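Local coordinates for mutual gliding-motility protein MglA (Myxococcus xanthus DK 1622, PDB 6H17), which binds GTP as a small Ras-like GTPase and acts as an intracellular switch that sets the direction and speed of gliding motility, at residues G19-I32 / R73-Y85. Numbering follows the deposited sequence.
With MG (magnesium ion), chain B; GSP (5'-guanosine-diphosphate-monothiophosphate), chain C; SO4 (sulfate ion), chain D; SO4 (sulfate ion), chain E.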
loop_
_atom_site.group_PDB
_atom_site.type_symbol
_atom_site.label_atom_id
_atom_site.label_comp_id
_atom_site.label_asym_id
_atom_site.label_seq_id
_atom_site.Cartn_x
_atom_site.Cartn_y
_atom_site.Cartn_z
ATOM N N GLY A 19 -3.338 -6.064 2.662
ATOM C CA GLY A 19 -4.743 -6.341 2.857
ATOM C C GLY A 19 -5.074 -7.763 2.471
ATOM O O GLY A 19 -4.256 -8.472 1.895
ATOM N N PRO A 20 -6.291 -8.198 2.755
ATOM C CA PRO A 20 -6.633 -9.622 2.611
ATOM C C PRO A 20 -6.769 -10.035 1.150
ATOM O O PRO A 20 -6.732 -9.224 0.226
ATOM C CB PRO A 20 -7.950 -9.732 3.387
ATOM C CG PRO A 20 -8.543 -8.381 3.283
ATOM C CD PRO A 20 -7.384 -7.417 3.357
ATOM N N GLY A 21 -6.929 -11.335 0.937
ATOM C CA GLY A 21 -7.078 -11.835 -0.415
ATOM C C GLY A 21 -8.162 -11.121 -1.171
ATOM O O GLY A 21 -9.237 -10.846 -0.628
ATOM N N LEU A 22 -7.892 -10.804 -2.430
ATOM C CA LEU A 22 -8.871 -10.265 -3.369
ATOM C C LEU A 22 -9.443 -8.918 -2.938
ATOM O O LEU A 22 -10.507 -8.521 -3.423
ATOM C CB LEU A 22 -9.987 -11.286 -3.674
ATOM C CG LEU A 22 -9.479 -12.591 -4.301
ATOM C CD1 LEU A 22 -10.643 -13.612 -4.406
ATOM C CD2 LEU A 22 -8.825 -12.378 -5.650
ATOM N N CYS A 23 -8.744 -8.149 -2.111
ATOM C CA CYS A 23 -9.319 -6.920 -1.579
ATOM C C CYS A 23 -9.197 -5.711 -2.500
ATOM O O CYS A 23 -9.929 -4.736 -2.295
ATOM C CB CYS A 23 -8.720 -6.594 -0.220
ATOM S SG CYS A 23 -6.970 -6.121 -0.292
ATOM N N GLY A 24 -8.299 -5.740 -3.479
ATOM C CA GLY A 24 -8.138 -4.652 -4.422
ATOM C C GLY A 24 -6.752 -4.032 -4.520
ATOM O O GLY A 24 -6.623 -2.935 -5.072
ATOM N N LYS A 25 -5.712 -4.687 -3.988
ATOM C CA LYS A 25 -4.360 -4.123 -4.026
ATOM C C LYS A 25 -3.841 -3.992 -5.456
ATOM O O LYS A 25 -3.418 -2.904 -5.887
ATOM C CB LYS A 25 -3.413 -5.007 -3.205
ATOM C CG LYS A 25 -3.810 -5.130 -1.732
ATOM C CD LYS A 25 -2.961 -6.116 -0.935
ATOM C CE LYS A 25 -3.066 -7.548 -1.391
ATOM N NZ LYS A 25 -4.378 -8.197 -1.127
ATOM N N THR A 26 -3.854 -5.094 -6.205
ATOM C CA THR A 26 -3.405 -5.070 -7.591
ATOM C C THR A 26 -4.208 -4.057 -8.394
ATOM O O THR A 26 -3.646 -3.311 -9.200
ATOM C CB THR A 26 -3.516 -6.476 -8.178
ATOM O OG1 THR A 26 -2.591 -7.337 -7.488
ATOM C CG2 THR A 26 -3.203 -6.487 -9.685
ATOM N N THR A 27 -5.528 -4.000 -8.164
ATOM C CA THR A 27 -6.388 -3.083 -8.915
ATOM C C THR A 27 -5.986 -1.636 -8.668
ATOM O O THR A 27 -5.998 -0.818 -9.598
ATOM C CB THR A 27 -7.838 -3.303 -8.494
ATOM O OG1 THR A 27 -8.235 -4.644 -8.786
ATOM C CG2 THR A 27 -8.791 -2.384 -9.256
ATOM N N ASN A 28 -5.612 -1.295 -7.431
ATOM C CA ASN A 28 -5.113 0.049 -7.158
ATOM C C ASN A 28 -3.933 0.381 -8.067
ATOM O O ASN A 28 -3.890 1.445 -8.696
ATOM C CB ASN A 28 -4.679 0.189 -5.689
ATOM C CG ASN A 28 -5.768 0.746 -4.776
ATOM O OD1 ASN A 28 -5.814 1.950 -4.536
ATOM N ND2 ASN A 28 -6.591 -0.120 -4.221
ATOM N N LEU A 29 -2.921 -0.495 -8.101
ATOM C CA LEU A 29 -1.737 -0.215 -8.923
ATOM C C LEU A 29 -2.064 -0.177 -10.412
ATOM O O LEU A 29 -1.463 0.602 -11.158
ATOM C CB LEU A 29 -0.614 -1.202 -8.627
ATOM C CG LEU A 29 0.336 -0.777 -7.506
ATOM C CD1 LEU A 29 -0.345 -0.663 -6.165
ATOM C CD2 LEU A 29 1.541 -1.710 -7.431
ATOM N N GLN A 30 -2.996 -1.014 -10.866
ATOM C CA GLN A 30 -3.389 -0.987 -12.277
ATOM C C GLN A 30 -4.004 0.356 -12.639
ATOM O O GLN A 30 -3.708 0.922 -13.701
ATOM C CB GLN A 30 -4.358 -2.138 -12.577
ATOM C CG GLN A 30 -3.678 -3.492 -12.528
ATOM C CD GLN A 30 -4.592 -4.719 -12.554
ATOM O OE1 GLN A 30 -5.748 -4.703 -12.105
ATOM N NE2 GLN A 30 -4.038 -5.821 -13.057
ATOM N N TYR A 31 -4.877 0.894 -11.779
ATOM C CA TYR A 31 -5.482 2.190 -12.056
ATOM C C TYR A 31 -4.418 3.280 -12.040
ATOM O O TYR A 31 -4.376 4.143 -12.929
ATOM C CB TYR A 31 -6.578 2.505 -11.025
ATOM C CG TYR A 31 -7.328 3.761 -11.402
ATOM C CD1 TYR A 31 -8.397 3.696 -12.277
ATOM C CD2 TYR A 31 -6.909 5.013 -10.960
ATOM C CE1 TYR A 31 -9.040 4.841 -12.695
ATOM C CE2 TYR A 31 -7.577 6.160 -11.352
ATOM C CZ TYR A 31 -8.626 6.062 -12.224
ATOM O OH TYR A 31 -9.296 7.191 -12.655
ATOM N N ILE A 32 -3.541 3.263 -11.030
ATOM C CA ILE A 32 -2.449 4.240 -10.956
ATOM C C ILE A 32 -1.622 4.200 -12.239
ATOM O O ILE A 32 -1.322 5.238 -12.851
ATOM C CB ILE A 32 -1.586 3.996 -9.710
ATOM C CG1 ILE A 32 -2.398 4.270 -8.443
ATOM C CG2 ILE A 32 -0.356 4.891 -9.738
ATOM C CD1 ILE A 32 -1.774 3.692 -7.176
ATOM N N ARG A 73 12.289 8.603 -6.110
ATOM C CA ARG A 73 11.360 7.707 -6.784
ATOM C C ARG A 73 10.674 6.838 -5.747
ATOM O O ARG A 73 11.289 6.428 -4.756
ATOM C CB ARG A 73 12.065 6.851 -7.831
ATOM C CG ARG A 73 12.621 7.645 -9.028
ATOM C CD ARG A 73 11.527 8.313 -9.859
ATOM N NE ARG A 73 12.085 9.133 -10.953
ATOM C CZ ARG A 73 12.244 10.460 -10.922
ATOM N NH1 ARG A 73 12.762 11.080 -11.980
ATOM N NH2 ARG A 73 11.876 11.175 -9.865
ATOM N N PHE A 74 9.393 6.610 -5.964
ATOM C CA PHE A 74 8.583 5.723 -5.143
ATOM C C PHE A 74 8.395 4.400 -5.864
ATOM O O PHE A 74 8.046 4.376 -7.053
ATOM C CB PHE A 74 7.228 6.366 -4.862
ATOM C CG PHE A 74 7.283 7.460 -3.842
ATOM C CD1 PHE A 74 6.876 7.230 -2.538
ATOM C CD2 PHE A 74 7.768 8.714 -4.179
ATOM C CE1 PHE A 74 6.944 8.230 -1.593
ATOM C CE2 PHE A 74 7.825 9.716 -3.222
ATOM C CZ PHE A 74 7.413 9.470 -1.943
ATOM N N HIS A 75 8.611 3.304 -5.147
ATOM C CA HIS A 75 8.419 1.953 -5.666
ATOM C C HIS A 75 7.237 1.357 -4.926
ATOM O O HIS A 75 7.316 1.110 -3.722
ATOM C CB HIS A 75 9.681 1.128 -5.482
ATOM C CG HIS A 75 10.837 1.651 -6.277
ATOM N ND1 HIS A 75 12.138 1.276 -6.036
ATOM C CD2 HIS A 75 10.880 2.510 -7.325
ATOM C CE1 HIS A 75 12.938 1.892 -6.892
ATOM N NE2 HIS A 75 12.203 2.640 -7.689
ATOM N N LEU A 76 6.141 1.180 -5.638
ATOM C CA LEU A 76 4.930 0.602 -5.079
ATOM C C LEU A 76 4.936 -0.902 -5.273
ATOM O O LEU A 76 5.239 -1.400 -6.369
ATOM C CB LEU A 76 3.696 1.158 -5.773
ATOM C CG LEU A 76 3.236 2.556 -5.365
ATOM C CD1 LEU A 76 4.317 3.581 -5.322
ATOM C CD2 LEU A 76 2.068 3.014 -6.273
ATOM N N TYR A 77 4.593 -1.628 -4.199
ATOM C CA TYR A 77 4.472 -3.074 -4.204
ATOM C C TYR A 77 3.103 -3.463 -3.676
ATOM O O TYR A 77 2.551 -2.782 -2.807
ATOM C CB TYR A 77 5.499 -3.725 -3.264
ATOM C CG TYR A 77 6.948 -3.683 -3.729
ATOM C CD1 TYR A 77 7.529 -4.814 -4.266
ATOM C CD2 TYR A 77 7.719 -2.535 -3.628
ATOM C CE1 TYR A 77 8.849 -4.811 -4.681
ATOM C CE2 TYR A 77 9.063 -2.524 -4.056
ATOM C CZ TYR A 77 9.587 -3.672 -4.571
ATOM O OH TYR A 77 10.896 -3.691 -5.017
ATOM N N THR A 78 2.575 -4.562 -4.181
ATOM C CA THR A 78 1.509 -5.266 -3.472
ATOM C C THR A 78 2.072 -6.548 -2.887
ATOM O O THR A 78 3.233 -6.902 -3.114
ATOM C CB THR A 78 0.328 -5.587 -4.390
ATOM O OG1 THR A 78 0.717 -6.575 -5.351
ATOM C CG2 THR A 78 -0.189 -4.349 -5.078
ATOM N N VAL A 79 1.239 -7.230 -2.105
ATOM C CA VAL A 79 1.593 -8.519 -1.526
ATOM C C VAL A 79 0.508 -9.519 -1.888
ATOM O O VAL A 79 -0.616 -9.124 -2.246
ATOM C CB VAL A 79 1.734 -8.447 0.013
ATOM C CG1 VAL A 79 2.724 -7.364 0.420
ATOM C CG2 VAL A 79 0.392 -8.238 0.690
ATOM N N PRO A 80 0.781 -10.816 -1.744
ATOM C CA PRO A 80 -0.301 -11.808 -1.835
ATOM C C PRO A 80 -1.037 -11.851 -0.508
ATOM O O PRO A 80 -0.449 -12.170 0.531
ATOM C CB PRO A 80 0.429 -13.119 -2.144
ATOM C CG PRO A 80 1.847 -12.877 -1.803
ATOM C CD PRO A 80 2.118 -11.431 -1.680
ATOM N N GLY A 81 -2.308 -11.489 -0.525
ATOM C CA GLY A 81 -3.065 -11.322 0.695
ATOM C C GLY A 81 -3.702 -12.545 1.274
ATOM O O GLY A 81 -4.119 -12.526 2.440
ATOM N N GLN A 82 -3.809 -13.635 0.520
ATOM C CA GLN A 82 -4.439 -14.830 1.069
ATOM C C GLN A 82 -3.622 -15.348 2.250
ATOM O O GLN A 82 -2.388 -15.304 2.241
ATOM C CB GLN A 82 -4.563 -15.897 -0.010
ATOM C CG GLN A 82 -5.570 -15.581 -1.113
ATOM C CD GLN A 82 -5.502 -16.590 -2.234
ATOM O OE1 GLN A 82 -4.736 -16.430 -3.183
ATOM N NE2 GLN A 82 -6.291 -17.646 -2.124
ATOM N N VAL A 83 -4.326 -15.874 3.259
ATOM C CA VAL A 83 -3.726 -16.087 4.579
ATOM C C VAL A 83 -2.444 -16.910 4.517
ATOM O O VAL A 83 -1.494 -16.643 5.259
ATOM C CB VAL A 83 -4.755 -16.723 5.533
ATOM C CG1 VAL A 83 -5.806 -15.727 5.927
ATOM C CG2 VAL A 83 -5.385 -17.942 4.911
ATOM N N PHE A 84 -2.399 -17.934 3.662
ATOM C CA PHE A 84 -1.286 -18.874 3.659
ATOM C C PHE A 84 0.051 -18.239 3.318
ATOM O O PHE A 84 1.093 -18.822 3.631
ATOM C CB PHE A 84 -1.576 -19.982 2.624
ATOM C CG PHE A 84 -0.492 -21.025 2.505
ATOM C CD1 PHE A 84 -0.496 -22.145 3.325
ATOM C CD2 PHE A 84 0.516 -20.899 1.559
ATOM C CE1 PHE A 84 0.495 -23.107 3.214
ATOM C CE2 PHE A 84 1.505 -21.857 1.446
ATOM C CZ PHE A 84 1.494 -22.960 2.272
ATOM N N TYR A 85 0.062 -17.095 2.642
ATOM C CA TYR A 85 1.276 -16.560 2.020
ATOM C C TYR A 85 2.024 -15.570 2.899
ATOM O O TYR A 85 2.586 -14.578 2.429
ATOM C CB TYR A 85 0.946 -15.956 0.652
ATOM C CG TYR A 85 0.321 -16.964 -0.263
ATOM C CD1 TYR A 85 1.024 -18.092 -0.655
ATOM C CD2 TYR A 85 -0.961 -16.795 -0.735
ATOM C CE1 TYR A 85 0.446 -19.045 -1.485
ATOM C CE2 TYR A 85 -1.549 -17.735 -1.566
ATOM C CZ TYR A 85 -0.838 -18.849 -1.937
ATOM O OH TYR A 85 -1.415 -19.787 -2.777
HETATM MG MG MG B . -2.974 -9.041 -6.309
HETATM P PG GSP C . -4.430 -10.859 -3.950
HETATM O O3B GSP C . -5.668 -9.817 -4.300
HETATM S S1G GSP C . -5.198 -12.570 -3.924
HETATM O O2G GSP C . -3.367 -10.614 -5.040
HETATM O O3G GSP C . -3.891 -10.400 -2.591
HETATM P PB GSP C . -5.691 -8.268 -4.633
HETATM O O1B GSP C . -5.870 -7.476 -3.393
HETATM O O2B GSP C . -4.538 -7.896 -5.486
HETATM P PA GSP C . -7.331 -7.622 -6.930
HETATM O O1A GSP C . -6.929 -6.228 -7.029
HETATM O O2A GSP C . -6.793 -8.568 -7.913
HETATM O O3A GSP C . -7.070 -8.173 -5.461
HETATM O "O5'" GSP C . -8.927 -7.621 -6.939
HETATM C "C5'" GSP C . -9.646 -8.835 -6.790
HETATM C "C4'" GSP C . -11.010 -8.727 -7.460
HETATM O "O4'" GSP C . -11.780 -7.690 -6.820
HETATM C "C3'" GSP C . -10.902 -8.346 -8.913
HETATM O "O3'" GSP C . -11.885 -9.045 -9.660
HETATM C "C2'" GSP C . -11.195 -6.848 -8.964
HETATM O "O2'" GSP C . -11.731 -6.377 -10.165
HETATM C "C1'" GSP C . -12.187 -6.744 -7.796
HETATM N N9 GSP C . -12.260 -5.423 -7.187
HETATM C C8 GSP C . -11.203 -4.696 -6.734
HETATM N N7 GSP C . -11.642 -3.522 -6.235
HETATM C C5 GSP C . -13.005 -3.512 -6.378
HETATM C C6 GSP C . -13.982 -2.570 -6.063
HETATM O O6 GSP C . -13.770 -1.458 -5.524
HETATM N N1 GSP C . -15.261 -2.908 -6.378
HETATM C C2 GSP C . -15.596 -4.109 -6.952
HETATM N N2 GSP C . -16.868 -4.363 -7.208
HETATM N N3 GSP C . -14.665 -5.036 -7.272
HETATM C C4 GSP C . -13.394 -4.701 -6.979
HETATM S S SO4 D . -8.319 -15.593 2.105
HETATM O O1 SO4 D . -8.156 -14.361 1.334
HETATM O O2 SO4 D . -7.226 -15.695 3.078
HETATM O O3 SO4 D . -9.579 -15.603 2.841
HETATM O O4 SO4 D . -8.237 -16.718 1.173
HETATM S S SO4 E . 11.696 14.671 -11.944
HETATM O O1 SO4 E . 11.917 16.092 -11.593
HETATM O O2 SO4 E . 12.691 13.821 -11.271
HETATM O O3 SO4 E . 10.360 14.272 -11.475
HETATM O O4 SO4 E . 11.761 14.495 -13.391
HETATM O O HOH W 1 -6.668 -12.848 3.566
HETATM O O HOH W 2 -1.598 -8.350 -4.840
HETATM O O HOH W 3 -1.461 -9.997 -7.290
HETATM O O HOH W 4 -4.287 -9.703 -7.777
#
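Lys25 runs from the start of helix 25-35 past Thr78 and Val79. Its CB lies against Thr78, 3.8 Å from CG2. CG stays beside the nucleotide oxygen O1B. CD lies between that oxygen and the carbonyl O of Val79. CE passes 3.0 Å from the same Val79 O, with the CG2 methyl of that valine also near. The chain bends at its last two torsions (chi3 -64°, chi4 -69°), which turns NZ back onto the phosphates. There NZ donates to O3G of the gamma-thiophosphate at 2.7 Å and to O1B of the beta-phosphate at 2.8 Å. It also bonds Gly19 O, arriving well above that carbonyl plane.

Gly19 to Thr26 form the P-loop (Walker A) of a Ras-like GTPase, facing the segment that carries the switch II glycine. Gly81 N grips O3G as well, at 2.8 Å, so both segments hold the gamma-phosphate. An alanine in place of Lys25 would probably leave O3G and O1B without their shared positive partner and open a gap beside Val79. Gly81 CA sits 3.3 Å from Gly19 O, where a side chain would clash.

Thr26 OG1 binds the magnesium ion directly at 2.1 Å. Thr78 OG1 reaches the ion through a water, and Asp58 hydrogen-bonds both threonines. The first torsion of Thr78 (chi1 69°) puts OG1 between the backbone N and the carbonyl carbon and leaves CG2 to face the helix, where it meets Leu29 CD1. Further along, Leu29 CD2 rests on Leu76 CB. Ile32 CD1 and Leu76 CD2 meet tip to tip at 4.0 Å, where the helix lies over the central sheet.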